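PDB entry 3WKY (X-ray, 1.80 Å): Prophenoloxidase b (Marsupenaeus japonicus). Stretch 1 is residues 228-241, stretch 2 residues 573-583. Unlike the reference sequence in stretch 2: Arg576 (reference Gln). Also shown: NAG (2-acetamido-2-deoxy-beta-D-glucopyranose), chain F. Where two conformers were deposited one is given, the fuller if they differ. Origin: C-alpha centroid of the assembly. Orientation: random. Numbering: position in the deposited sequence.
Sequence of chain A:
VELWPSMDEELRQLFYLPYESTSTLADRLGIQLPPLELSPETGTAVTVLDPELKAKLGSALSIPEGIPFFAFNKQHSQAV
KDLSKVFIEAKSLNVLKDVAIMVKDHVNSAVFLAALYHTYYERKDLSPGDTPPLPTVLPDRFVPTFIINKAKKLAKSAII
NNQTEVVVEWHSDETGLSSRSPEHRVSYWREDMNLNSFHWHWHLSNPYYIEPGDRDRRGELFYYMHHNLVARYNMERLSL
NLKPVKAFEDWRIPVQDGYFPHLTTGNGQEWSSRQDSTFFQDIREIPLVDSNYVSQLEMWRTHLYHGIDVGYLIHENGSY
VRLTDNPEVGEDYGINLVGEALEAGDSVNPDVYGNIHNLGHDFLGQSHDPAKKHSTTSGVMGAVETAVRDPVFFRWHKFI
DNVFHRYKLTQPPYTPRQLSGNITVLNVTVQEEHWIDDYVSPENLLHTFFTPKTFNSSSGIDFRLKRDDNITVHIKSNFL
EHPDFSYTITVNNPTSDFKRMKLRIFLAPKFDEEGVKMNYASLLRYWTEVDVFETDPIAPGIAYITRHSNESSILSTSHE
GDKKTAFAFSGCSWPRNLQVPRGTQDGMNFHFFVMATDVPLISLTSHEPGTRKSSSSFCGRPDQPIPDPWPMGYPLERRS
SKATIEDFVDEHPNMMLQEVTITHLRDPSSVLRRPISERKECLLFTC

Stretch 1, residues 228-241: NLVARYNMERLSLN
Stretch 2 (573-583) SWPRNLQVPRG

Every direct hydrogen bond across this contact joins a stretch 1 side chain to the backbone of stretch 2, a loop with a short 3-10 segment at 576-577; the packing of stretch 2 is made by Trp574, Pro581 and Arg582. Stretch 1 continues a helix that begins earlier in the chain (phi/psi near -63/-40) and runs in the same direction as stretch 2: Leu229 lies by Trp574 (CA-CA 9.2 Å), Glu236 by Pro581 (5.8 Å) and Ser239 by Gly583 (4.8 Å), the two converging. Arg232 (m, t, t, chi4 -92°) reaches out so that its NH1 donates to Gln579 O (2.9 Å, 167°), at the guanidinium edge. Its CD packs 3.4 Å from Trp574 CZ2, and its CZ sits 4.8 Å from the centroid of the five-membered ring, an off-centre cation-pi contact. Trp574 (t, -100°) is itself held by NE1 to Leu578 O (3.0 Å); water 1 links that oxygen to Arg232 NH1. Leu229 CD1 meets the indole edge at CH2 (3.9 Å). Next, Met235 SD touches Pro581 CG (3.9 Å). Glu236 (t, p, 4°) curls its carboxylate so that OE1 accepts from Arg582 N (3.0 Å), while water 3 joins OE1 to Val580 O. Ser239 OG (m) relays, donating to Met235 O (2.8 Å) and accepting from Gly583 N (2.9 Å, 132°); Gly583 has phi 73°. Arg582 (chi1 to chi3 t, chi4 -88°) lays one guanidinium face on Leu240, with CD2 3.5 Å from NE.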

# COMPACT_ATOMS: atom_id res chain seq x y z
N ASN A 228 7.37 -21.54 -30.21
CA ASN A 228 6.81 -22.87 -30.27
C ASN A 228 6.80 -23.56 -28.92
O ASN A 228 5.86 -24.27 -28.57
CB ASN A 228 7.57 -23.69 -31.32
CG ASN A 228 7.04 -23.48 -32.71
OD1 ASN A 228 6.12 -24.18 -33.12
ND2 ASN A 228 7.58 -22.48 -33.42
N LEU A 229 7.86 -23.33 -28.14
CA LEU A 229 7.95 -23.85 -26.78
C LEU A 229 6.82 -23.30 -25.88
O LEU A 229 6.15 -24.06 -25.17
CB LEU A 229 9.34 -23.51 -26.22
CG LEU A 229 9.71 -23.88 -24.78
CD1 LEU A 229 9.41 -25.35 -24.49
CD2 LEU A 229 11.20 -23.60 -24.61
N VAL A 230 6.62 -21.99 -25.92
CA VAL A 230 5.51 -21.35 -25.19
C VAL A 230 4.13 -21.81 -25.68
O VAL A 230 3.24 -22.12 -24.88
CB VAL A 230 5.61 -19.81 -25.28
CG1 VAL A 230 4.35 -19.16 -24.66
CG2 VAL A 230 6.88 -19.33 -24.55
N ALA A 231 3.95 -21.88 -27.00
CA ALA A 231 2.66 -22.30 -27.55
C ALA A 231 2.30 -23.72 -27.09
O ALA A 231 1.18 -23.97 -26.67
CB ALA A 231 2.68 -22.23 -29.08
N ARG A 232 3.26 -24.63 -27.18
CA ARG A 232 3.00 -26.01 -26.79
C ARG A 232 2.76 -26.15 -25.29
O ARG A 232 1.94 -26.95 -24.85
CB ARG A 232 4.12 -26.95 -27.28
CG ARG A 232 3.95 -27.28 -28.78
CD ARG A 232 5.17 -27.94 -29.37
NE ARG A 232 4.92 -28.28 -30.78
CZ ARG A 232 4.44 -29.44 -31.20
NH1 ARG A 232 4.14 -30.40 -30.32
NH2 ARG A 232 4.23 -29.64 -32.50
N TYR A 233 3.45 -25.33 -24.50
CA TYR A 233 3.19 -25.31 -23.07
C TYR A 233 1.74 -24.93 -22.81
O TYR A 233 1.07 -25.57 -21.99
CB TYR A 233 4.11 -24.29 -22.43
CG TYR A 233 4.00 -24.16 -20.92
CD1 TYR A 233 4.28 -25.24 -20.08
CD2 TYR A 233 3.67 -22.93 -20.35
CE1 TYR A 233 4.22 -25.09 -18.68
CE2 TYR A 233 3.60 -22.78 -18.96
CZ TYR A 233 3.88 -23.87 -18.13
OH TYR A 233 3.84 -23.71 -16.76
N ASN A 234 1.27 -23.89 -23.48
CA ASN A 234 -0.12 -23.49 -23.31
C ASN A 234 -1.11 -24.57 -23.74
O ASN A 234 -2.19 -24.69 -23.16
CB ASN A 234 -0.43 -22.20 -24.06
CG ASN A 234 -0.12 -20.97 -23.23
OD1 ASN A 234 -0.12 -21.01 -21.99
ND2 ASN A 234 0.13 -19.85 -23.92
N MET A 235 -0.77 -25.36 -24.76
CA MET A 235 -1.67 -26.43 -25.15
C MET A 235 -1.73 -27.48 -24.07
O MET A 235 -2.77 -28.09 -23.82
CB MET A 235 -1.24 -27.03 -26.49
CG MET A 235 -1.17 -26.00 -27.57
SD MET A 235 -0.86 -26.69 -29.21
CE MET A 235 -0.25 -25.20 -29.97
N GLU A 236 -0.60 -27.69 -23.40
CA GLU A 236 -0.57 -28.61 -22.29
C GLU A 236 -1.40 -28.04 -21.12
O GLU A 236 -2.15 -28.79 -20.46
CB GLU A 236 0.90 -28.85 -21.89
CG GLU A 236 1.20 -30.19 -21.30
CD GLU A 236 1.16 -31.35 -22.30
OE1 GLU A 236 0.97 -31.16 -23.53
OE2 GLU A 236 1.31 -32.49 -21.81
N ARG A 237 -1.30 -26.74 -20.87
CA ARG A 237 -2.08 -26.11 -19.80
C ARG A 237 -3.59 -26.25 -20.06
O ARG A 237 -4.36 -26.63 -19.18
CB ARG A 237 -1.68 -24.64 -19.60
CG ARG A 237 -0.21 -24.46 -19.15
CD ARG A 237 0.17 -22.98 -19.01
NE ARG A 237 -0.52 -22.35 -17.88
CZ ARG A 237 -0.09 -22.38 -16.62
NH1 ARG A 237 1.03 -23.03 -16.30
NH2 ARG A 237 -0.79 -21.79 -15.66
N LEU A 238 -4.01 -25.93 -21.28
CA LEU A 238 -5.42 -26.08 -21.64
C LEU A 238 -5.88 -27.54 -21.46
O LEU A 238 -7.00 -27.78 -21.00
CB LEU A 238 -5.69 -25.59 -23.08
CG LEU A 238 -5.56 -24.07 -23.27
CD1 LEU A 238 -5.56 -23.69 -24.76
CD2 LEU A 238 -6.67 -23.31 -22.54
N SER A 239 -5.01 -28.49 -21.80
CA SER A 239 -5.32 -29.91 -21.62
C SER A 239 -5.57 -30.27 -20.17
O SER A 239 -6.22 -31.26 -19.86
CB SER A 239 -4.19 -30.81 -22.15
OG SER A 239 -3.98 -30.63 -23.54
N LEU A 240 -5.03 -29.46 -19.26
CA LEU A 240 -5.07 -29.75 -17.84
C LEU A 240 -6.07 -28.86 -17.09
O LEU A 240 -6.07 -28.82 -15.85
CB LEU A 240 -3.66 -29.56 -17.27
CG LEU A 240 -2.64 -30.60 -17.73
CD1 LEU A 240 -1.20 -30.12 -17.47
CD2 LEU A 240 -2.88 -31.89 -17.00
N ASN A 241 -6.90 -28.14 -17.84
CA ASN A 241 -7.83 -27.17 -17.24
C ASN A 241 -7.11 -26.05 -16.48
O ASN A 241 -7.64 -25.52 -15.51
CB ASN A 241 -8.87 -27.86 -16.34
CG ASN A 241 -9.95 -28.57 -17.15
OD1 ASN A 241 -10.34 -28.09 -18.21
ND2 ASN A 241 -10.41 -29.72 -16.66
N SER A 573 16.72 -31.88 -30.90
CA SER A 573 15.42 -32.34 -31.40
C SER A 573 14.29 -31.98 -30.45
O SER A 573 14.44 -32.15 -29.23
CB SER A 573 15.45 -33.87 -31.55
OG SER A 573 14.22 -34.39 -32.04
N TRP A 574 13.16 -31.52 -30.97
CA TRP A 574 11.97 -31.46 -30.12
C TRP A 574 11.75 -32.88 -29.62
O TRP A 574 11.94 -33.82 -30.38
CB TRP A 574 10.73 -30.97 -30.89
CG TRP A 574 9.56 -30.83 -29.96
CD1 TRP A 574 8.53 -31.71 -29.79
CD2 TRP A 574 9.35 -29.77 -29.01
NE1 TRP A 574 7.67 -31.25 -28.82
CE2 TRP A 574 8.15 -30.06 -28.32
CE3 TRP A 574 10.03 -28.60 -28.70
CZ2 TRP A 574 7.63 -29.22 -27.33
CZ3 TRP A 574 9.52 -27.76 -27.71
CH2 TRP A 574 8.33 -28.07 -27.05
N PRO A 575 11.40 -33.07 -28.33
CA PRO A 575 11.26 -34.46 -27.86
C PRO A 575 10.13 -35.21 -28.57
O PRO A 575 8.99 -34.74 -28.58
CB PRO A 575 10.90 -34.28 -26.38
CG PRO A 575 11.49 -32.96 -26.01
CD PRO A 575 11.30 -32.09 -27.23
N ARG A 576 10.45 -36.37 -29.14
CA ARG A 576 9.42 -37.13 -29.85
C ARG A 576 8.26 -37.45 -28.92
O ARG A 576 7.10 -37.42 -29.33
CB ARG A 576 9.98 -38.42 -30.48
CG ARG A 576 8.92 -39.17 -31.31
CD ARG A 576 9.12 -40.70 -31.32
NE ARG A 576 7.87 -41.41 -31.65
CZ ARG A 576 6.93 -41.73 -30.76
NH1 ARG A 576 7.09 -41.42 -29.47
NH2 ARG A 576 5.83 -42.36 -31.15
N ASN A 577 8.57 -37.72 -27.65
CA ASN A 577 7.52 -38.09 -26.70
C ASN A 577 6.57 -36.93 -26.36
O ASN A 577 5.46 -37.17 -25.86
CB ASN A 577 8.11 -38.71 -25.43
CG ASN A 577 8.82 -37.69 -24.54
OD1 ASN A 577 9.89 -37.21 -24.88
ND2 ASN A 577 8.21 -37.37 -23.40
N LEU A 578 7.00 -35.70 -26.65
CA LEU A 578 6.13 -34.52 -26.45
C LEU A 578 5.66 -33.94 -27.77
O LEU A 578 5.25 -32.78 -27.84
CB LEU A 578 6.84 -33.44 -25.62
CG LEU A 578 7.36 -33.87 -24.24
CD1 LEU A 578 8.03 -32.67 -23.53
CD2 LEU A 578 6.25 -34.46 -23.36
N GLN A 579 5.69 -34.74 -28.83
CA GLN A 579 5.30 -34.26 -30.14
C GLN A 579 3.81 -33.95 -30.23
O GLN A 579 3.39 -33.10 -31.03
CB GLN A 579 5.68 -35.32 -31.18
CG GLN A 579 5.36 -34.97 -32.60
CD GLN A 579 5.96 -36.01 -33.53
OE1 GLN A 579 6.27 -37.13 -33.09
NE2 GLN A 579 6.17 -35.65 -34.80
N VAL A 580 3.01 -34.63 -29.42
CA VAL A 580 1.56 -34.45 -29.43
C VAL A 580 1.16 -33.82 -28.10
O VAL A 580 1.55 -34.32 -27.04
CB VAL A 580 0.85 -35.82 -29.62
CG1 VAL A 580 -0.68 -35.69 -29.50
CG2 VAL A 580 1.25 -36.44 -30.98
N PRO A 581 0.41 -32.71 -28.14
CA PRO A 581 -0.10 -32.14 -26.87
C PRO A 581 -0.92 -33.19 -26.11
O PRO A 581 -1.52 -34.07 -26.74
CB PRO A 581 -1.01 -31.00 -27.34
CG PRO A 581 -0.40 -30.56 -28.65
CD PRO A 581 0.07 -31.86 -29.30
N ARG A 582 -0.94 -33.11 -24.78
CA ARG A 582 -1.60 -34.12 -23.94
C ARG A 582 -3.04 -34.40 -24.35
O ARG A 582 -3.45 -35.57 -24.46
CB ARG A 582 -1.58 -33.68 -22.47
CG ARG A 582 -2.24 -34.65 -21.49
CD ARG A 582 -2.48 -33.92 -20.15
NE ARG A 582 -3.04 -34.75 -19.08
CZ ARG A 582 -4.34 -34.95 -18.86
NH1 ARG A 582 -5.26 -34.42 -19.67
NH2 ARG A 582 -4.73 -35.71 -17.84
N GLY A 583 -3.82 -33.34 -24.58
CA GLY A 583 -5.24 -33.51 -24.84
C GLY A 583 -5.97 -33.89 -23.56
O GLY A 583 -5.39 -33.86 -22.47
C1 NAG F . 9.22 -43.85 -34.27
C2 NAG F . 9.32 -45.31 -34.72
C3 NAG F . 9.01 -46.23 -33.55
C4 NAG F . 9.97 -45.94 -32.41
C5 NAG F . 10.02 -44.45 -32.08
C6 NAG F . 11.18 -44.16 -31.15
C7 NAG F . 8.97 -46.04 -37.02
C8 NAG F . 8.05 -46.81 -37.91
N2 NAG F . 8.46 -45.59 -35.87
O3 NAG F . 9.15 -47.58 -33.94
O4 NAG F . 9.58 -46.66 -31.26
O5 NAG F . 10.18 -43.65 -33.25
O6 NAG F . 12.37 -44.10 -31.91
O7 NAG F . 10.14 -45.85 -37.35
O HOH W 1 3.82 -30.46 -27.42
O HOH W 2 3.19 -32.14 -33.71
O HOH W 3 2.96 -32.71 -25.06